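Local coordinates for protein putative glutathione S-transferase (Corynebacterium glutamicum, PDB 3M1G) that probably acts as a glutathione transferase, of the ECM4-like, Omega-like branch of the family, at residues T79-I89 / F161-R170. Residues are numbered along the deposited sequence; the frame is centred on the assembly and turned at random.
Sequences TRRLLGLENVI and FNLEWKQFHR
The imidazole of His169 meets Leu83 on one face, where CD2 of Leu83 sits 4.2 Å from the ring centroid in a CH-pi contact; Lys166 CA lies over the other face, and Leu85 CD2 approaches the edge. In the ring plane, His169 NE2 donates to Phe161 O (2.8 Å, 170°), a nearly straight bond that satisfies this carbonyl of helix 154-163 and fixes the ring's rotation. Trp165 presents one face to Ile89 CD1, 3.8 Å from the centroid of its six-membered ring, while Thr79 CG2 reaches the edge of Phe161. Leu85 divides its branches, CD1 against Phe161 CG and CD2 against Phe168 CB (3.7 Å). The guanidinium of Arg170 grips Leu82 O end-on, with NH1 and NH2 both at 2.9 Å; a bend at chi3 (65°) helps turn it back to the carbonyl. NH2 also serves Thr343 O. Arg170 N bonds Leu83 O, beside Gly84, whose positive phi closes helix 71-83 in a Schellman motif. Helix 71-83 of the thioredoxin-like domain thus packs against helix 154-163 and the turn after it: branched Leu85 and Ile89 each reach more than one aromatic residue, and directional N-H to carbonyl bonds from His169 and Arg170 back this apolar packing.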
ATOM      1  N   THR A  79     -12.728  25.583   1.767  1.00 21.38           N
ATOM      2  CA  THR A  79     -13.344  26.710   1.090  1.00 21.36           C
ATOM      3  C   THR A  79     -13.554  27.859   2.093  1.00 21.66           C
ATOM      4  O   THR A  79     -13.257  29.016   1.786  1.00 20.81           O
ATOM      5  CB  THR A  79     -14.649  26.279   0.419  1.00 22.18           C
ATOM      6  OG1 THR A  79     -14.362  25.226  -0.521  1.00 21.18           O
ATOM      7  CG2 THR A  79     -15.317  27.459  -0.312  1.00 19.25           C
ATOM      8  N   ARG A  80     -14.035  27.527   3.289  1.00 21.07           N
ATOM      9  CA  ARG A  80     -14.214  28.513   4.357  1.00 21.37           C
ATOM     10  C   ARG A  80     -12.919  29.256   4.668  1.00 21.94           C
ATOM     11  O   ARG A  80     -12.914  30.500   4.818  1.00 21.20           O
ATOM     12  CB  ARG A  80     -14.807  27.877   5.614  1.00 20.71           C
ATOM     13  CG  ARG A  80     -14.982  28.780   6.837  1.00 20.43           C
ATOM     14  CD  ARG A  80     -15.704  28.062   7.933  1.00 21.42           C
ATOM     15  NE  ARG A  80     -15.635  28.713   9.250  1.00 19.55           N
ATOM     16  CZ  ARG A  80     -14.678  28.518  10.160  1.00 20.96           C
ATOM     17  NH1 ARG A  80     -13.639  27.718   9.931  1.00 20.84           N
ATOM     18  NH2 ARG A  80     -14.757  29.141  11.321  1.00 19.43           N
ATOM     19  N   ARG A  81     -11.823  28.515   4.759  1.00 21.61           N
ATOM     20  CA  ARG A  81     -10.529  29.142   4.976  1.00 21.06           C
ATOM     21  C   ARG A  81     -10.046  29.995   3.773  1.00 21.21           C
ATOM     22  O   ARG A  81      -9.609  31.144   3.955  1.00 21.34           O
ATOM     23  CB  ARG A  81      -9.495  28.106   5.372  1.00 21.83           C
ATOM     24  CG  ARG A  81      -8.089  28.683   5.584  1.00 20.93           C
ATOM     25  CD  ARG A  81      -7.293  27.965   6.645  1.00 23.47           C
ATOM     26  NE  ARG A  81      -5.965  28.567   6.725  1.00 24.57           N
ATOM     27  CZ  ARG A  81      -5.707  29.753   7.282  1.00 23.90           C
ATOM     28  NH1 ARG A  81      -6.668  30.475   7.877  1.00 23.34           N
ATOM     29  NH2 ARG A  81      -4.470  30.211   7.272  1.00 23.25           N
ATOM     30  N   LEU A  82     -10.108  29.450   2.563  1.00 19.99           N
ATOM     31  CA  LEU A  82      -9.623  30.156   1.408  1.00 20.71           C
ATOM     32  C   LEU A  82     -10.339  31.488   1.237  1.00 20.42           C
ATOM     33  O   LEU A  82      -9.704  32.496   0.915  1.00 20.38           O
ATOM     34  CB  LEU A  82      -9.784  29.317   0.141  1.00 20.99           C
ATOM     35  CG  LEU A  82      -8.775  28.186  -0.099  1.00 20.40           C
ATOM     36  CD1 LEU A  82      -9.205  27.386  -1.323  1.00 19.21           C
ATOM     37  CD2 LEU A  82      -7.373  28.773  -0.288  1.00 18.18           C
ATOM     38  N   LEU A  83     -11.656  31.495   1.479  1.00 19.80           N
ATOM     39  CA  LEU A  83     -12.464  32.691   1.254  1.00 19.66           C
ATOM     40  C   LEU A  83     -12.463  33.690   2.397  1.00 20.54           C
ATOM     41  O   LEU A  83     -12.928  34.811   2.210  1.00 21.53           O
ATOM     42  CB  LEU A  83     -13.906  32.308   0.918  1.00 18.48           C
ATOM     43  CG  LEU A  83     -14.004  31.467  -0.374  1.00 19.53           C
ATOM     44  CD1 LEU A  83     -15.483  31.050  -0.574  1.00 17.93           C
ATOM     45  CD2 LEU A  83     -13.474  32.225  -1.598  1.00 17.77           C
ATOM     46  N   GLY A  84     -11.992  33.287   3.573  1.00 20.20           N
ATOM     47  CA  GLY A  84     -11.978  34.170   4.738  1.00 20.54           C
ATOM     48  C   GLY A  84     -13.342  34.305   5.378  1.00 20.85           C
ATOM     49  O   GLY A  84     -13.738  35.406   5.777  1.00 20.74           O
ATOM     50  N   LEU A  85     -14.065  33.189   5.457  1.00 19.77           N
ATOM     51  CA  LEU A  85     -15.348  33.140   6.111  1.00 20.74           C
ATOM     52  C   LEU A  85     -15.242  32.646   7.547  1.00 21.63           C
ATOM     53  O   LEU A  85     -16.269  32.472   8.209  1.00 21.59           O
ATOM     54  CB  LEU A  85     -16.354  32.297   5.317  1.00 20.25           C
ATOM     55  CG  LEU A  85     -16.711  32.825   3.933  1.00 21.65           C
ATOM     56  CD1 LEU A  85     -17.596  31.844   3.173  1.00 17.95           C
ATOM     57  CD2 LEU A  85     -17.412  34.244   4.050  1.00 17.83           C
ATOM     58  N   GLU A  86     -14.016  32.501   8.064  1.00 22.17           N
ATOM     59  CA  GLU A  86     -13.815  31.950   9.401  1.00 23.47           C
ATOM     60  C   GLU A  86     -14.346  32.864  10.516  1.00 24.07           C
ATOM     61  O   GLU A  86     -14.737  32.381  11.584  1.00 23.95           O
ATOM     62  CB  GLU A  86     -12.315  31.673   9.663  1.00 24.14           C
ATOM     63  CG  GLU A  86     -11.733  30.563   8.782  1.00 25.51           C
ATOM     64  CD  GLU A  86     -10.205  30.577   8.675  1.00 27.56           C
ATOM     65  OE1 GLU A  86      -9.619  31.673   8.685  1.00 30.53           O
ATOM     66  OE2 GLU A  86      -9.586  29.497   8.589  1.00 27.82           O
ATOM     67  N   ASN A  87     -14.339  34.175  10.291  1.00 23.69           N
ATOM     68  CA  ASN A  87     -14.831  35.077  11.299  1.00 24.42           C
ATOM     69  C   ASN A  87     -16.349  35.357  11.175  1.00 24.09           C
ATOM     70  O   ASN A  87     -16.874  36.142  11.944  1.00 25.16           O
ATOM     71  CB  ASN A  87     -14.042  36.388  11.211  1.00 25.55           C
ATOM     72  CG  ASN A  87     -14.145  37.053   9.783  1.00 30.26           C
ATOM     73  OD1 ASN A  87     -14.624  36.444   8.767  1.00 31.14           O
ATOM     74  ND2 ASN A  87     -13.649  38.279   9.702  1.00 36.75           N
ATOM     75  N   VAL A  88     -17.055  34.769  10.207  1.00 22.95           N
ATOM     76  CA  VAL A  88     -18.483  35.016  10.077  1.00 22.46           C
ATOM     77  C   VAL A  88     -19.385  33.782  10.183  1.00 21.90           C
ATOM     78  O   VAL A  88     -20.584  33.909  10.485  1.00 20.17           O
ATOM     79  CB  VAL A  88     -18.817  35.840   8.787  1.00 24.08           C
ATOM     80  CG1 VAL A  88     -18.058  37.187   8.792  1.00 23.98           C
ATOM     81  CG2 VAL A  88     -18.531  35.093   7.570  1.00 21.20           C
ATOM     82  N   ILE A  89     -18.805  32.608   9.948  1.00 20.17           N
ATOM     83  CA  ILE A  89     -19.440  31.315  10.168  1.00 20.40           C
ATOM     84  C   ILE A  89     -18.526  30.555  11.115  1.00 21.34           C
ATOM     85  O   ILE A  89     -17.309  30.399  10.862  1.00 21.49           O
ATOM     86  CB  ILE A  89     -19.564  30.516   8.861  1.00 20.58           C
ATOM     87  CG1 ILE A  89     -20.418  31.266   7.836  1.00 20.84           C
ATOM     88  CG2 ILE A  89     -20.090  29.075   9.090  1.00 19.50           C
ATOM     89  CD1 ILE A  89     -20.299  30.673   6.363  1.00 18.74           C
ATOM     90  N   PHE A 161     -20.908  29.187  -0.692  1.00 21.40           N
ATOM     91  CA  PHE A 161     -19.818  29.958  -0.028  1.00 20.85           C
ATOM     92  C   PHE A 161     -19.142  30.914  -1.041  1.00 21.09           C
ATOM     93  O   PHE A 161     -18.837  32.059  -0.708  1.00 21.32           O
ATOM     94  CB  PHE A 161     -18.725  29.073   0.598  1.00 20.25           C
ATOM     95  CG  PHE A 161     -19.060  28.434   1.912  1.00 19.82           C
ATOM     96  CD1 PHE A 161     -20.219  28.741   2.648  1.00 19.64           C
ATOM     97  CD2 PHE A 161     -18.192  27.473   2.424  1.00 19.28           C
ATOM     98  CE1 PHE A 161     -20.468  28.140   3.848  1.00 18.73           C
ATOM     99  CE2 PHE A 161     -18.414  26.891   3.628  1.00 17.89           C
ATOM    100  CZ  PHE A 161     -19.557  27.213   4.368  1.00 18.61           C
ATOM    101  N   ASN A 162     -18.861  30.421  -2.245  1.00 21.65           N
ATOM    102  CA  ASN A 162     -18.262  31.211  -3.308  1.00 21.66           C
ATOM    103  C   ASN A 162     -19.148  32.311  -3.873  1.00 22.68           C
ATOM    104  O   ASN A 162     -18.674  33.416  -4.077  1.00 22.39           O
ATOM    105  CB  ASN A 162     -17.810  30.308  -4.466  1.00 22.03           C
ATOM    106  CG  ASN A 162     -16.503  29.576  -4.140  1.00 23.57           C
ATOM    107  OD1 ASN A 162     -15.453  30.227  -4.015  1.00 24.07           O
ATOM    108  ND2 ASN A 162     -16.571  28.250  -3.937  1.00 19.64           N
ATOM    109  N   LEU A 163     -20.419  32.019  -4.151  1.00 22.88           N
ATOM    110  CA  LEU A 163     -21.251  32.963  -4.906  1.00 22.87           C
ATOM    111  C   LEU A 163     -22.192  33.756  -4.009  1.00 22.74           C
ATOM    112  O   LEU A 163     -22.428  34.906  -4.271  1.00 24.67           O
ATOM    113  CB  LEU A 163     -22.069  32.232  -5.977  1.00 22.73           C
ATOM    114  CG  LEU A 163     -21.291  31.393  -7.002  1.00 23.13           C
ATOM    115  CD1 LEU A 163     -22.261  30.924  -8.129  1.00 21.20           C
ATOM    116  CD2 LEU A 163     -20.080  32.164  -7.537  1.00 23.12           C
ATOM    117  N   GLU A 164     -22.734  33.160  -2.956  1.00 21.93           N
ATOM    118  CA  GLU A 164     -23.764  33.862  -2.150  1.00 21.67           C
ATOM    119  C   GLU A 164     -23.138  34.702  -1.044  1.00 21.53           C
ATOM    120  O   GLU A 164     -23.707  35.724  -0.635  1.00 20.76           O
ATOM    121  CB  GLU A 164     -24.718  32.863  -1.518  1.00 22.24           C
ATOM    122  CG  GLU A 164     -25.522  32.024  -2.531  1.00 21.35           C
ATOM    123  CD  GLU A 164     -26.282  32.862  -3.541  1.00 24.50           C
ATOM    124  OE1 GLU A 164     -26.863  33.942  -3.190  1.00 21.48           O
ATOM    125  OE2 GLU A 164     -26.307  32.417  -4.705  1.00 25.94           O
ATOM    126  N   TRP A 165     -21.963  34.282  -0.575  1.00 20.66           N
ATOM    127  CA  TRP A 165     -21.303  34.912   0.586  1.00 19.72           C
ATOM    128  C   TRP A 165     -20.243  35.912   0.188  1.00 19.76           C
ATOM    129  O   TRP A 165     -19.481  36.365   1.025  1.00 19.51           O
ATOM    130  CB  TRP A 165     -20.680  33.823   1.495  1.00 19.27           C
ATOM    131  CG  TRP A 165     -21.659  33.027   2.296  1.00 18.30           C
ATOM    132  CD1 TRP A 165     -22.343  31.895   1.906  1.00 19.40           C
ATOM    133  CD2 TRP A 165     -22.063  33.282   3.648  1.00 19.60           C
ATOM    134  NE1 TRP A 165     -23.142  31.457   2.930  1.00 19.74           N
ATOM    135  CE2 TRP A 165     -22.983  32.285   4.011  1.00 19.34           C
ATOM    136  CE3 TRP A 165     -21.731  34.267   4.589  1.00 22.48           C
ATOM    137  CZ2 TRP A 165     -23.585  32.248   5.266  1.00 21.31           C
ATOM    138  CZ3 TRP A 165     -22.319  34.232   5.829  1.00 19.83           C
ATOM    139  CH2 TRP A 165     -23.245  33.233   6.162  1.00 21.82           C
ATOM    140  N   LYS A 166     -20.211  36.305  -1.084  1.00 21.37           N
ATOM    141  CA  LYS A 166     -19.199  37.193  -1.629  1.00 22.40           C
ATOM    142  C   LYS A 166     -18.909  38.451  -0.832  1.00 21.66           C
ATOM    143  O   LYS A 166     -17.742  38.879  -0.720  1.00 20.15           O
ATOM    144  CB  LYS A 166     -19.645  37.678  -3.026  1.00 25.21           C
ATOM    145  CG  LYS A 166     -18.868  37.173  -4.186  1.00 32.88           C
ATOM    146  CD  LYS A 166     -19.592  37.494  -5.559  1.00 41.00           C
ATOM    147  CE  LYS A 166     -19.158  36.491  -6.679  1.00 45.39           C
ATOM    148  NZ  LYS A 166     -20.135  36.452  -7.829  1.00 45.11           N
ATOM    149  N   GLN A 167     -19.954  39.096  -0.320  1.00 20.03           N
ATOM    150  CA  GLN A 167     -19.714  40.348   0.418  1.00 20.80           C
ATOM    151  C   GLN A 167     -19.071  40.104   1.757  1.00 20.27           C
ATOM    152  O   GLN A 167     -18.621  41.043   2.357  1.00 19.96           O
ATOM    153  CB  GLN A 167     -21.012  41.142   0.602  1.00 21.94           C
ATOM    154  CG  GLN A 167     -21.695  41.498  -0.718  1.00 24.01           C
ATOM    155  CD  GLN A 167     -20.776  42.185  -1.758  1.00 31.59           C
ATOM    156  OE1 GLN A 167     -20.898  41.881  -2.947  1.00 40.08           O
ATOM    157  NE2 GLN A 167     -19.884  43.101  -1.328  1.00 31.16           N
ATOM    158  N   PHE A 168     -18.991  38.856   2.214  1.00 20.08           N
ATOM    159  CA  PHE A 168     -18.321  38.531   3.469  1.00 20.56           C
ATOM    160  C   PHE A 168     -16.921  37.923   3.256  1.00 21.71           C
ATOM    161  O   PHE A 168     -16.239  37.643   4.223  1.00 21.69           O
ATOM    162  CB  PHE A 168     -19.141  37.551   4.289  1.00 21.13           C
ATOM    163  CG  PHE A 168     -20.498  38.081   4.721  1.00 21.00           C
ATOM    164  CD1 PHE A 168     -21.558  38.083   3.855  1.00 22.14           C
ATOM    165  CD2 PHE A 168     -20.679  38.596   5.981  1.00 24.52           C
ATOM    166  CE1 PHE A 168     -22.803  38.620   4.231  1.00 24.54           C
ATOM    167  CE2 PHE A 168     -21.906  39.096   6.382  1.00 22.06           C
ATOM    168  CZ  PHE A 168     -22.960  39.127   5.506  1.00 22.75           C
ATOM    169  N   HIS A 169     -16.515  37.670   2.011  1.00 21.39           N
ATOM    170  CA  HIS A 169     -15.176  37.182   1.762  1.00 21.26           C
ATOM    171  C   HIS A 169     -14.144  38.181   2.228  1.00 22.93           C
ATOM    172  O   HIS A 169     -14.380  39.393   2.205  1.00 23.21           O
ATOM    173  CB  HIS A 169     -14.907  36.984   0.261  1.00 21.18           C
ATOM    174  CG  HIS A 169     -15.749  35.937  -0.393  1.00 19.92           C
ATOM    175  ND1 HIS A 169     -15.731  35.728  -1.753  1.00 19.20           N
ATOM    176  CD2 HIS A 169     -16.646  35.053   0.109  1.00 18.95           C
ATOM    177  CE1 HIS A 169     -16.560  34.753  -2.065  1.00 19.01           C
ATOM    178  NE2 HIS A 169     -17.137  34.328  -0.952  1.00 19.25           N
ATOM    179  N   ARG A 170     -12.963  37.672   2.560  1.00 23.59           N
ATOM    180  CA  ARG A 170     -11.766  38.497   2.735  1.00 23.81           C
ATOM    181  C   ARG A 170     -11.550  39.336   1.475  1.00 23.76           C
ATOM    182  O   ARG A 170     -11.696  38.841   0.362  1.00 22.38           O
ATOM    183  CB  ARG A 170     -10.532  37.586   2.989  1.00 24.12           C
ATOM    184  CG  ARG A 170      -9.179  38.316   3.110  1.00 24.10           C
ATOM    185  CD  ARG A 170      -7.941  37.374   3.165  1.00 25.18           C
ATOM    186  NE  ARG A 170      -7.739  36.605   1.934  1.00 22.22           N
ATOM    187  CZ  ARG A 170      -8.183  35.367   1.721  1.00 24.33           C
ATOM    188  NH1 ARG A 170      -8.864  34.710   2.656  1.00 21.66           N
ATOM    189  NH2 ARG A 170      -7.967  34.800   0.552  1.00 24.23           N
TER
HETATM  190  O   HOH W   1     -14.614  26.080  -3.331  1.00 24.96           O